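Local structure of Alpha/beta hydrolase fold protein (Ochrobactrum, 4G9E) at residues G32-G37 / A178-R183; V134-K139 / L224-K229; A147-E150 / R155-E158; K239-D244 / D259-R264. The protein is an N-acyl homoserine lactonase that probably hydrolyses the ester bond of the lactone ring in these signal molecules, captured here with N-butanoyl-L-homoserine. All blocks are in the same frame, centred on the assembly; numbering follows the deposited sequence.

Contact 1: residues G32-G37 / A178-R183. With C4L (N-butanoyl-L-homoserine), chain C.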
loop_
_atom_site.group_PDB
_atom_site.type_symbol
_atom_site.label_atom_id
_atom_site.label_comp_id
_atom_site.label_asym_id
_atom_site.label_seq_id
_atom_site.Cartn_x
_atom_site.Cartn_y
_atom_site.Cartn_z
ATOM N N GLY A 32 -4.393 -1.764 0.765
ATOM C CA GLY A 32 -5.131 -0.985 -0.207
ATOM C C GLY A 32 -6.521 -0.559 0.221
ATOM O O GLY A 32 -6.954 -0.781 1.353
ATOM N N ASN A 33 -7.213 0.072 -0.714
ATOM C CA ASN A 33 -8.560 0.585 -0.513
ATOM C C ASN A 33 -9.498 -0.527 -0.043
ATOM O O ASN A 33 -9.648 -1.551 -0.716
ATOM C CB ASN A 33 -9.034 1.152 -1.848
ATOM C CG ASN A 33 -10.342 1.903 -1.752
ATOM O OD1 ASN A 33 -11.216 1.593 -0.938
ATOM N ND2 ASN A 33 -10.491 2.894 -2.617
ATOM N N SER A 34 -10.109 -0.323 1.123
ATOM C CA SER A 34 -11.106 -1.246 1.669
ATOM C C SER A 34 -10.527 -2.592 2.079
ATOM O O SER A 34 -11.265 -3.564 2.242
ATOM C CB SER A 34 -12.294 -1.427 0.707
ATOM O OG SER A 34 -12.901 -0.169 0.415
ATOM N N SER A 35 -9.210 -2.642 2.258
ATOM C CA SER A 35 -8.556 -3.879 2.661
ATOM C C SER A 35 -8.141 -3.798 4.127
ATOM O O SER A 35 -8.734 -3.056 4.914
ATOM C CB SER A 35 -7.362 -4.183 1.749
ATOM O OG SER A 35 -6.891 -5.502 1.945
ATOM N N SER A 36 -7.121 -4.574 4.478
ATOM C CA SER A 36 -6.634 -4.696 5.845
ATOM C C SER A 36 -5.210 -5.239 5.792
ATOM O O SER A 36 -4.840 -5.898 4.821
ATOM C CB SER A 36 -7.515 -5.684 6.613
ATOM O OG SER A 36 -6.910 -6.103 7.824
ATOM N N GLY A 37 -4.413 -4.969 6.823
ATOM C CA GLY A 37 -3.097 -5.582 6.934
ATOM C C GLY A 37 -3.144 -7.105 6.970
ATOM O O GLY A 37 -2.148 -7.770 6.679
ATOM N N ALA A 178 -16.487 -5.191 3.423
ATOM C CA ALA A 178 -17.772 -4.747 3.946
ATOM C C ALA A 178 -17.612 -3.850 5.168
ATOM O O ALA A 178 -18.417 -2.947 5.384
ATOM C CB ALA A 178 -18.642 -5.947 4.278
ATOM N N ARG A 179 -16.576 -4.094 5.965
ATOM C CA ARG A 179 -16.359 -3.295 7.171
ATOM C C ARG A 179 -15.994 -1.847 6.873
ATOM O O ARG A 179 -16.368 -0.948 7.615
ATOM C CB ARG A 179 -15.276 -3.921 8.059
ATOM C CG ARG A 179 -14.850 -3.057 9.255
ATOM C CD ARG A 179 -13.742 -2.081 8.855
ATOM N NE ARG A 179 -13.262 -1.222 9.936
ATOM C CZ ARG A 179 -13.796 -0.044 10.250
ATOM N NH1 ARG A 179 -13.268 0.683 11.230
ATOM N NH2 ARG A 179 -14.854 0.405 9.587
ATOM N N THR A 180 -15.248 -1.627 5.798
ATOM C CA THR A 180 -14.653 -0.321 5.536
ATOM C C THR A 180 -15.666 0.814 5.661
ATOM O O THR A 180 -16.768 0.747 5.123
ATOM C CB THR A 180 -14.041 -0.278 4.137
ATOM O OG1 THR A 180 -13.173 -1.404 3.978
ATOM C CG2 THR A 180 -13.246 1.005 3.925
ATOM N N ASP A 181 -15.273 1.857 6.383
ATOM C CA ASP A 181 -16.033 3.099 6.473
ATOM C C ASP A 181 -16.109 3.688 5.064
ATOM O O ASP A 181 -15.111 4.166 4.530
ATOM C CB ASP A 181 -15.291 4.042 7.429
ATOM C CG ASP A 181 -16.007 5.362 7.668
ATOM O OD1 ASP A 181 -17.020 5.658 7.001
ATOM O OD2 ASP A 181 -15.521 6.117 8.534
ATOM N N GLY A 182 -17.291 3.655 4.455
ATOM C CA GLY A 182 -17.428 4.101 3.080
ATOM C C GLY A 182 -17.093 5.569 2.867
ATOM O O GLY A 182 -16.724 5.977 1.764
ATOM N N ARG A 183 -17.227 6.375 3.914
ATOM C CA ARG A 183 -16.809 7.773 3.833
ATOM C C ARG A 183 -15.348 7.878 3.420
ATOM O O ARG A 183 -14.953 8.825 2.741
ATOM C CB ARG A 183 -17.009 8.483 5.171
ATOM C CG ARG A 183 -18.456 8.537 5.612
ATOM C CD ARG A 183 -18.601 9.143 6.997
ATOM N NE ARG A 183 -17.853 8.378 7.989
ATOM C CZ ARG A 183 -17.690 8.748 9.252
ATOM N NH1 ARG A 183 -18.229 9.882 9.687
ATOM N NH2 ARG A 183 -16.987 7.986 10.081
HETATM O O1 C4L C . -6.723 -1.321 -4.479
HETATM C C4 C4L C . -6.692 -0.085 -4.263
HETATM O O2 C4L C . -6.180 0.422 -3.240
HETATM C C3 C4L C . -7.322 0.854 -5.265
HETATM C C2 C4L C . -7.352 0.236 -6.669
HETATM C C1 C4L C . -8.374 0.908 -7.572
HETATM O O3 C4L C . -9.704 0.551 -7.162
HETATM N N1 C4L C . -6.612 2.135 -5.352
HETATM C C5 C4L C . -7.097 3.261 -4.821
HETATM O O4 C4L C . -8.172 3.324 -4.237
HETATM C C6 C4L C . -6.257 4.507 -4.985
HETATM C C7 C4L C . -7.140 5.650 -5.476
HETATM C C8 C4L C . -7.708 5.395 -6.866
HETATM O O HOH W 1 -11.394 -2.750 5.769
#
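T180, the first residue beyond helix 171-179, points its side chain at S34 in the loop after strand 24-30. T180 CB lies 3.9 Å from S34 OG, and there the chain forks. Chi1 of -51° puts OG1 beside the backbone N and CG2 anti to it: OG1 presses on the backbone, 3.1 Å from S34 CA, while CG2 lies against S34 OG at 3.7 Å. T180 OG1 also donates to a water that in turn donates to S35 O, a second tie between the segments. S34 OG donates to N33 OD1 at 2.8 Å, which holds the N33 amide in place with ND2 turned to the ligand: N33 ND2 gives a nearly straight bond (169°) to C4L O4 at 2.9 Å. From the type II turn G32-S35, N33 N reaches C4L O2 at 2.8 Å. With L103 N also bonding the ligand, this is consistent with the oxyanion hole of an alpha/beta hydrolase. The turn thus projects from strand 24-30 of the central sheet into the helices inserted over it: Y160 of helix 154-165 touches N33 and S34, and R185 of helix 182-194 touches N33 and T180.

Contact 2: residues V134-K139 / L224-K229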
loop_
_atom_site.group_PDB
_atom_site.type_symbol
_atom_site.label_atom_id
_atom_site.label_comp_id
_atom_site.label_asym_id
_atom_site.label_seq_id
_atom_site.Cartn_x
_atom_site.Cartn_y
_atom_site.Cartn_z
ATOM N N VAL A 134 -4.966 10.937 -13.658
ATOM C CA VAL A 134 -5.660 9.786 -13.092
ATOM C C VAL A 134 -6.260 8.886 -14.181
ATOM O O VAL A 134 -6.137 7.658 -14.122
ATOM C CB VAL A 134 -6.722 10.219 -12.055
ATOM C CG1 VAL A 134 -7.550 9.032 -11.605
ATOM C CG2 VAL A 134 -6.043 10.887 -10.856
ATOM N N GLY A 135 -6.869 9.496 -15.192
ATOM C CA GLY A 135 -7.435 8.741 -16.294
ATOM C C GLY A 135 -6.400 7.983 -17.108
ATOM O O GLY A 135 -6.697 6.933 -17.671
ATOM N N GLN A 136 -5.191 8.524 -17.190
ATOM C CA GLN A 136 -4.100 7.869 -17.910
ATOM C C GLN A 136 -3.483 6.703 -17.144
ATOM O O GLN A 136 -3.113 5.694 -17.731
ATOM C CB GLN A 136 -3.007 8.878 -18.254
ATOM C CG GLN A 136 -3.453 9.953 -19.219
ATOM C CD GLN A 136 -2.504 11.129 -19.242
ATOM O OE1 GLN A 136 -1.311 10.971 -19.496
ATOM N NE2 GLN A 136 -3.028 12.318 -18.967
ATOM N N GLY A 137 -3.368 6.839 -15.831
ATOM C CA GLY A 137 -2.666 5.842 -15.044
ATOM C C GLY A 137 -3.505 4.638 -14.673
ATOM O O GLY A 137 -2.969 3.563 -14.395
ATOM N N PHE A 138 -4.821 4.828 -14.652
ATOM C CA PHE A 138 -5.761 3.788 -14.274
ATOM C C PHE A 138 -6.614 3.375 -15.459
ATOM O O PHE A 138 -6.911 4.183 -16.337
ATOM C CB PHE A 138 -6.682 4.261 -13.145
ATOM C CG PHE A 138 -5.977 4.490 -11.835
ATOM C CD1 PHE A 138 -5.737 3.436 -10.969
ATOM C CD2 PHE A 138 -5.559 5.763 -11.466
ATOM C CE1 PHE A 138 -5.092 3.647 -9.758
ATOM C CE2 PHE A 138 -4.903 5.973 -10.255
ATOM C CZ PHE A 138 -4.678 4.915 -9.404
ATOM N N LYS A 139 -7.018 2.111 -15.458
ATOM C CA LYS A 139 -7.942 1.589 -16.444
ATOM C C LYS A 139 -9.364 1.899 -16.003
ATOM O O LYS A 139 -9.769 1.555 -14.899
ATOM C CB LYS A 139 -7.761 0.074 -16.571
ATOM C CG LYS A 139 -6.423 -0.359 -17.153
ATOM C CD LYS A 139 -6.307 -1.873 -17.175
ATOM C CE LYS A 139 -4.977 -2.339 -17.759
ATOM N NZ LYS A 139 -4.813 -1.989 -19.201
ATOM N N LEU A 224 -0.086 -0.601 -17.116
ATOM C CA LEU A 224 1.329 -0.930 -17.005
ATOM C C LEU A 224 2.185 -0.148 -17.997
ATOM O O LEU A 224 3.350 0.143 -17.717
ATOM C CB LEU A 224 1.552 -2.435 -17.160
ATOM C CG LEU A 224 0.850 -3.281 -16.100
ATOM C CD1 LEU A 224 1.170 -4.747 -16.308
ATOM C CD2 LEU A 224 1.253 -2.834 -14.703
ATOM N N ASP A 225 1.624 0.183 -19.157
ATOM C CA ASP A 225 2.321 1.005 -20.144
ATOM C C ASP A 225 2.644 2.375 -19.563
ATOM O O ASP A 225 3.725 2.921 -19.780
ATOM C CB ASP A 225 1.469 1.198 -21.403
ATOM C CG ASP A 225 1.352 -0.060 -22.231
ATOM O OD1 ASP A 225 2.082 -1.027 -21.947
ATOM O OD2 ASP A 225 0.539 -0.069 -23.181
ATOM N N PHE A 226 1.682 2.940 -18.840
ATOM C CA PHE A 226 1.871 4.240 -18.219
ATOM C C PHE A 226 2.950 4.146 -17.148
ATOM O O PHE A 226 3.868 4.964 -17.092
ATOM C CB PHE A 226 0.561 4.729 -17.604
ATOM C CG PHE A 226 0.670 6.072 -16.951
ATOM C CD1 PHE A 226 1.024 6.183 -15.621
ATOM C CD2 PHE A 226 0.413 7.225 -17.670
ATOM C CE1 PHE A 226 1.124 7.414 -15.018
ATOM C CE2 PHE A 226 0.510 8.464 -17.067
ATOM C CZ PHE A 226 0.873 8.556 -15.742
ATOM N N VAL A 227 2.838 3.134 -16.296
ATOM C CA VAL A 227 3.790 2.940 -15.212
ATOM C C VAL A 227 5.221 2.803 -15.740
ATOM O O VAL A 227 6.162 3.341 -15.155
ATOM C CB VAL A 227 3.398 1.712 -14.369
ATOM C CG1 VAL A 227 4.529 1.304 -13.439
ATOM C CG2 VAL A 227 2.128 2.009 -13.589
ATOM N N SER A 228 5.380 2.097 -16.856
ATOM C CA SER A 228 6.708 1.871 -17.424
ATOM C C SER A 228 7.320 3.145 -18.006
ATOM O O SER A 228 8.489 3.156 -18.388
ATOM C CB SER A 228 6.662 0.777 -18.495
ATOM O OG SER A 228 6.030 1.251 -19.666
ATOM N N LYS A 229 6.530 4.213 -18.069
ATOM C CA LYS A 229 7.005 5.480 -18.615
ATOM C C LYS A 229 7.191 6.556 -17.544
ATOM O O LYS A 229 7.682 7.648 -17.827
ATOM C CB LYS A 229 6.057 5.979 -19.707
ATOM C CG LYS A 229 6.054 5.113 -20.957
ATOM C CD LYS A 229 5.023 5.595 -21.971
ATOM C CE LYS A 229 5.015 4.721 -23.216
ATOM N NZ LYS A 229 6.318 4.763 -23.933
HETATM O O HOH W 2 -1.787 -2.659 -18.385
#
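The ring of F226 lies against G137 and Q136, joining the short helices 224-227 and 134-137. At the start of the second segment, L224 N donates to a water 3.0 Å away, which is also weakly bonded by K139 NZ; that lysine has its salt bridge with E223. The L224 side chain turns from the contact to N215 of strand 211-216. D225 follows, its OD2 still 6.9 Å from K139 NZ, too far for a salt bridge. F226 comes next, and with CG anti to its backbone N (chi1 -180°) the ring is held out to the other helix. G137 CA sits over one face, 4.0 Å from the ring centroid and 20° off the normal, a CH-pi contact, while Q136 CB touches F226 CE2 at 3.7 Å. In this alpha/beta hydrolase fold the pair connects the loop region after strand 211-216 to the insertion after strand 120-124, where F138 turns the other way to touch the bound ligand. An alanine in place of F226 would probably open a gap above G137 and leave Q136 CB without its aromatic partner. V227 packs on V213 of strand 211-216 and on V222. S228 OG then donates to D225 O at 2.8 Å, from above the carbonyl plane, and K229 N bonds F226 O at 2.9 Å.

Contact 3: residues A147-E150 / R155-E158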
loop_
_atom_site.group_PDB
_atom_site.type_symbol
_atom_site.label_atom_id
_atom_site.label_comp_id
_atom_site.label_asym_id
_atom_site.label_seq_id
_atom_site.Cartn_x
_atom_site.Cartn_y
_atom_site.Cartn_z
ATOM N N ALA A 147 -13.881 2.573 -6.311
ATOM C CA ALA A 147 -12.827 3.055 -5.414
ATOM C C ALA A 147 -13.234 4.300 -4.620
ATOM O O ALA A 147 -12.810 4.484 -3.479
ATOM C CB ALA A 147 -11.539 3.317 -6.189
ATOM N N GLY A 148 -14.058 5.146 -5.230
ATOM C CA GLY A 148 -14.503 6.378 -4.599
ATOM C C GLY A 148 -15.975 6.413 -4.251
ATOM O O GLY A 148 -16.525 7.478 -3.982
ATOM N N GLN A 149 -16.616 5.248 -4.252
ATOM C CA GLN A 149 -18.046 5.160 -3.977
ATOM C C GLN A 149 -18.301 4.827 -2.511
ATOM O O GLN A 149 -17.840 3.803 -2.017
ATOM C CB GLN A 149 -18.689 4.102 -4.871
ATOM C CG GLN A 149 -20.196 3.962 -4.698
ATOM C CD GLN A 149 -20.800 3.065 -5.754
ATOM O OE1 GLN A 149 -20.655 3.320 -6.949
ATOM N NE2 GLN A 149 -21.457 1.993 -5.323
ATOM N N GLU A 150 -19.044 5.687 -1.819
ATOM C CA GLU A 150 -19.276 5.483 -0.393
ATOM C C GLU A 150 -20.107 4.244 -0.076
ATOM O O GLU A 150 -19.716 3.426 0.757
ATOM C CB GLU A 150 -19.913 6.714 0.254
ATOM C CG GLU A 150 -20.347 6.439 1.677
ATOM C CD GLU A 150 -20.690 7.686 2.448
ATOM O OE1 GLU A 150 -20.323 8.789 1.999
ATOM O OE2 GLU A 150 -21.323 7.563 3.514
ATOM N N ARG A 155 -23.358 -6.806 -4.088
ATOM C CA ARG A 155 -22.635 -7.130 -5.311
ATOM C C ARG A 155 -21.404 -6.242 -5.476
ATOM O O ARG A 155 -20.398 -6.678 -6.021
ATOM C CB ARG A 155 -23.548 -7.044 -6.530
ATOM N N ASP A 156 -21.478 -5.002 -4.995
ATOM C CA ASP A 156 -20.318 -4.111 -5.004
ATOM C C ASP A 156 -19.192 -4.674 -4.133
ATOM O O ASP A 156 -18.031 -4.697 -4.538
ATOM C CB ASP A 156 -20.683 -2.711 -4.482
ATOM C CG ASP A 156 -21.604 -1.928 -5.417
ATOM O OD1 ASP A 156 -21.613 -2.174 -6.638
ATOM O OD2 ASP A 156 -22.315 -1.033 -4.913
ATOM N N VAL A 157 -19.540 -5.103 -2.921
ATOM C CA VAL A 157 -18.556 -5.682 -2.013
ATOM C C VAL A 157 -17.852 -6.864 -2.658
ATOM O O VAL A 157 -16.625 -6.967 -2.629
ATOM C CB VAL A 157 -19.189 -6.145 -0.688
ATOM C CG1 VAL A 157 -18.176 -6.938 0.136
ATOM C CG2 VAL A 157 -19.710 -4.951 0.098
ATOM N N GLU A 158 -18.632 -7.765 -3.243
ATOM C CA GLU A 158 -18.054 -8.943 -3.868
ATOM C C GLU A 158 -17.223 -8.587 -5.097
ATOM O O GLU A 158 -16.101 -9.076 -5.257
ATOM C CB GLU A 158 -19.134 -9.956 -4.244
ATOM C CG GLU A 158 -18.535 -11.146 -4.955
ATOM C CD GLU A 158 -19.502 -12.288 -5.141
ATOM O OE1 GLU A 158 -20.672 -12.177 -4.717
ATOM O OE2 GLU A 158 -19.076 -13.303 -5.716
HETATM O O HOH W 3 -22.574 0.205 -7.708
#
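Q149 and D156 meet at the surface of the helical insertion that overlies the alpha/beta hydrolase core, where the loop after helix 134-137 leads into helix 154-165. The close part is narrow, and the whole contact buries just 55 Å²: the amide end of Q149 approaches one carboxylate oxygen, with Q149 NE2 3.2 Å from D156 OD2. The two side chains cross at about a right angle and their flat ends are turned 75° against each other. Q149 gets there with CG anti to its backbone N (chi1 -178°) and an extended chain; together the two side chains span a gap of 9.6 Å between the CA atoms of Q149 and D156. Each polar end has a firmer local partner: Q149 NE2 bonds I151 O, and D156 OD2 accepts from S153 N just before the helix, consistent with one half of a capping box.

Behind this meeting point the chain is better packed. R185 bonds the backbone carbonyls of Q149 and E150, E150 forms a salt bridge with R186, and buried V157 presses on L174 and V177 of helix 171-179. The inner end of the loop reaches the ligand pocket, where A147 touches the ligand. The outer side is looser, and R155 is modelled no further than CB. There a water accepts from Q149 NE2 at 3.2 Å and donates to D156 OD1 at 2.8 Å.

Contact 4: residues K239-D244 / D259-R264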
loop_
_atom_site.group_PDB
_atom_site.type_symbol
_atom_site.label_atom_id
_atom_site.label_comp_id
_atom_site.label_asym_id
_atom_site.label_seq_id
_atom_site.Cartn_x
_atom_site.Cartn_y
_atom_site.Cartn_z
ATOM N N LYS A 239 14.244 -0.717 -13.874
ATOM C CA LYS A 239 13.038 -1.000 -14.639
ATOM C C LYS A 239 11.854 -1.274 -13.720
ATOM O O LYS A 239 12.037 -1.529 -12.563
ATOM C CB LYS A 239 13.243 -2.173 -15.611
ATOM C CG LYS A 239 13.378 -3.474 -14.888
ATOM C CD LYS A 239 13.644 -4.603 -15.916
ATOM C CE LYS A 239 12.449 -4.755 -16.882
ATOM N NZ LYS A 239 12.665 -4.864 -18.397
ATOM N N THR A 240 10.643 -1.186 -14.285
ATOM C CA THR A 240 9.462 -1.658 -13.590
ATOM C C THR A 240 9.343 -3.161 -13.848
ATOM O O THR A 240 9.690 -3.641 -14.926
ATOM C CB THR A 240 8.193 -0.870 -13.997
ATOM O OG1 THR A 240 7.911 -1.069 -15.387
ATOM C CG2 THR A 240 8.396 0.614 -13.740
ATOM N N HIS A 241 8.891 -3.896 -12.837
ATOM C CA HIS A 241 8.849 -5.356 -12.868
ATOM C C HIS A 241 7.422 -5.850 -13.046
ATOM O O HIS A 241 6.485 -5.268 -12.483
ATOM C CB HIS A 241 9.408 -5.928 -11.564
ATOM C CG HIS A 241 10.885 -5.752 -11.400
ATOM N ND1 HIS A 241 11.803 -6.341 -12.241
ATOM C CD2 HIS A 241 11.605 -5.079 -10.471
ATOM C CE1 HIS A 241 13.025 -6.025 -11.850
ATOM N NE2 HIS A 241 12.931 -5.261 -10.777
ATOM N N VAL A 242 7.264 -6.929 -13.808
ATOM C CA VAL A 242 5.954 -7.475 -14.102
ATOM C C VAL A 242 5.963 -8.982 -13.860
ATOM O O VAL A 242 6.847 -9.697 -14.338
ATOM C CB VAL A 242 5.548 -7.158 -15.561
ATOM C CG1 VAL A 242 4.227 -7.810 -15.911
ATOM C CG2 VAL A 242 5.479 -5.646 -15.772
ATOM N N ILE A 243 4.979 -9.449 -13.100
ATOM C CA ILE A 243 4.831 -10.857 -12.761
ATOM C C ILE A 243 3.690 -11.481 -13.560
ATOM O O ILE A 243 2.557 -11.020 -13.499
ATOM C CB ILE A 243 4.555 -11.015 -11.255
ATOM C CG1 ILE A 243 5.753 -10.511 -10.440
ATOM C CG2 ILE A 243 4.208 -12.463 -10.921
ATOM C CD1 ILE A 243 5.484 -10.392 -8.953
ATOM N N ASP A 244 3.991 -12.528 -14.318
ATOM C CA ASP A 244 2.964 -13.221 -15.087
ATOM C C ASP A 244 1.970 -13.916 -14.160
ATOM O O ASP A 244 2.307 -14.275 -13.036
ATOM C CB ASP A 244 3.589 -14.281 -15.995
ATOM C CG ASP A 244 4.478 -13.695 -17.078
ATOM O OD1 ASP A 244 4.484 -12.462 -17.261
ATOM O OD2 ASP A 244 5.163 -14.489 -17.762
ATOM N N ASP A 259 7.668 -12.504 -3.505
ATOM C CA ASP A 259 8.592 -12.495 -2.381
ATOM C C ASP A 259 10.042 -12.443 -2.845
ATOM O O ASP A 259 10.888 -11.906 -2.137
ATOM C CB ASP A 259 8.396 -13.717 -1.477
ATOM C CG ASP A 259 7.145 -13.636 -0.620
ATOM O OD1 ASP A 259 6.513 -12.562 -0.543
ATOM O OD2 ASP A 259 6.810 -14.670 0.003
ATOM N N ALA A 260 10.345 -13.013 -4.009
ATOM C CA ALA A 260 11.697 -12.897 -4.551
ATOM C C ALA A 260 12.062 -11.422 -4.739
ATOM O O ALA A 260 13.153 -10.988 -4.359
ATOM C CB ALA A 260 11.820 -13.660 -5.867
ATOM N N TYR A 261 11.160 -10.654 -5.334
ATOM C CA TYR A 261 11.402 -9.225 -5.494
ATOM C C TYR A 261 11.482 -8.500 -4.151
ATOM O O TYR A 261 12.384 -7.699 -3.927
ATOM C CB TYR A 261 10.312 -8.574 -6.343
ATOM C CG TYR A 261 10.368 -8.929 -7.802
ATOM C CD1 TYR A 261 11.339 -8.389 -8.634
ATOM C CD2 TYR A 261 9.439 -9.795 -8.357
ATOM C CE1 TYR A 261 11.389 -8.713 -9.980
ATOM C CE2 TYR A 261 9.478 -10.117 -9.700
ATOM C CZ TYR A 261 10.453 -9.569 -10.505
ATOM O OH TYR A 261 10.504 -9.889 -11.841
ATOM N N LEU A 262 10.518 -8.751 -3.270
ATOM C CA LEU A 262 10.469 -8.034 -2.008
ATOM C C LEU A 262 11.698 -8.339 -1.159
ATOM O O LEU A 262 12.301 -7.428 -0.599
ATOM C CB LEU A 262 9.178 -8.365 -1.261
ATOM C CG LEU A 262 9.011 -7.687 0.099
ATOM C CD1 LEU A 262 9.116 -6.167 -0.012
ATOM C CD2 LEU A 262 7.700 -8.115 0.746
ATOM N N ALA A 263 12.064 -9.615 -1.055
ATOM C CA ALA A 263 13.242 -9.987 -0.282
ATOM C C ALA A 263 14.509 -9.342 -0.839
ATOM O O ALA A 263 15.363 -8.867 -0.083
ATOM C CB ALA A 263 13.396 -11.504 -0.233
ATOM N N ARG A 264 14.652 -9.353 -2.158
ATOM C CA ARG A 264 15.840 -8.786 -2.777
ATOM C C ARG A 264 15.897 -7.280 -2.533
ATOM O O ARG A 264 16.954 -6.731 -2.233
ATOM C CB ARG A 264 15.908 -9.117 -4.268
ATOM C CG ARG A 264 17.249 -8.788 -4.899
ATOM C CD ARG A 264 17.377 -9.407 -6.276
ATOM N NE ARG A 264 16.486 -8.852 -7.296
ATOM C CZ ARG A 264 15.492 -9.519 -7.879
ATOM N NH1 ARG A 264 14.783 -8.938 -8.834
ATOM N NH2 ARG A 264 15.204 -10.761 -7.515
HETATM O O HOH W 4 8.767 -11.373 -12.949
#
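H241 and Y261 mark the nearest backbone approach of strand 241-243 and helix 259-264, their CA atoms 8.7 Å apart. The axes of these short segments come within 11.0 Å and run roughly antiparallel, at 148°. Across this gap reaches the Y261 ring. In one of the two conformers of H241, Y261 CE1 stands over one face of the imidazole, toward the rim and 3.3 Å from H241 ND1; the ring planes are inclined at 41°. H241 also sets its CB off-centre over the tyrosine ring in a CH-pi contact. The strand is the last of the central alpha/beta hydrolase sheet, and the helix belongs to the long C-terminal helix 255-270 packed on it; V214 of the adjoining strand 211-216 touches H241, I243 and Y261 alike. I243 has CG1 beside its backbone N (chi1 -64°), and slides past the tyrosine with CG1 3.8 Å from Y261 CE2. An alanine in place of Y261 would probably uncover one face of H241, open a gap beside I243 and deprive a bridging water of its donor. That water lies in the plane of the tyrosine ring, at its edge, accepting from Y261 OH and donating to V242 O at 2.9 Å.

How the contacts relate
Contacts 1 and 3 lie close together, their centres 10 Å apart, and join directly where N33 ND2 meets A147 O; both involve helices inserted between strands 120-124 and 211-216. Contact 3 falls wholly within the chain between the two segments of contact 1, whereas the segments of contacts 1 and 2 alternate. Contact 2 ties that insertion back to the region after strand 211-216. Contact 4 comes last, on the far side of the chain's centre from contact 1, about 26 Å between centres, but S228 and T240 link it to contact 2. Contacts 1, 2 and 3 each hold residues of the ligand pocket, while contact 4 joins the sheet's last strand to the C-terminal helix.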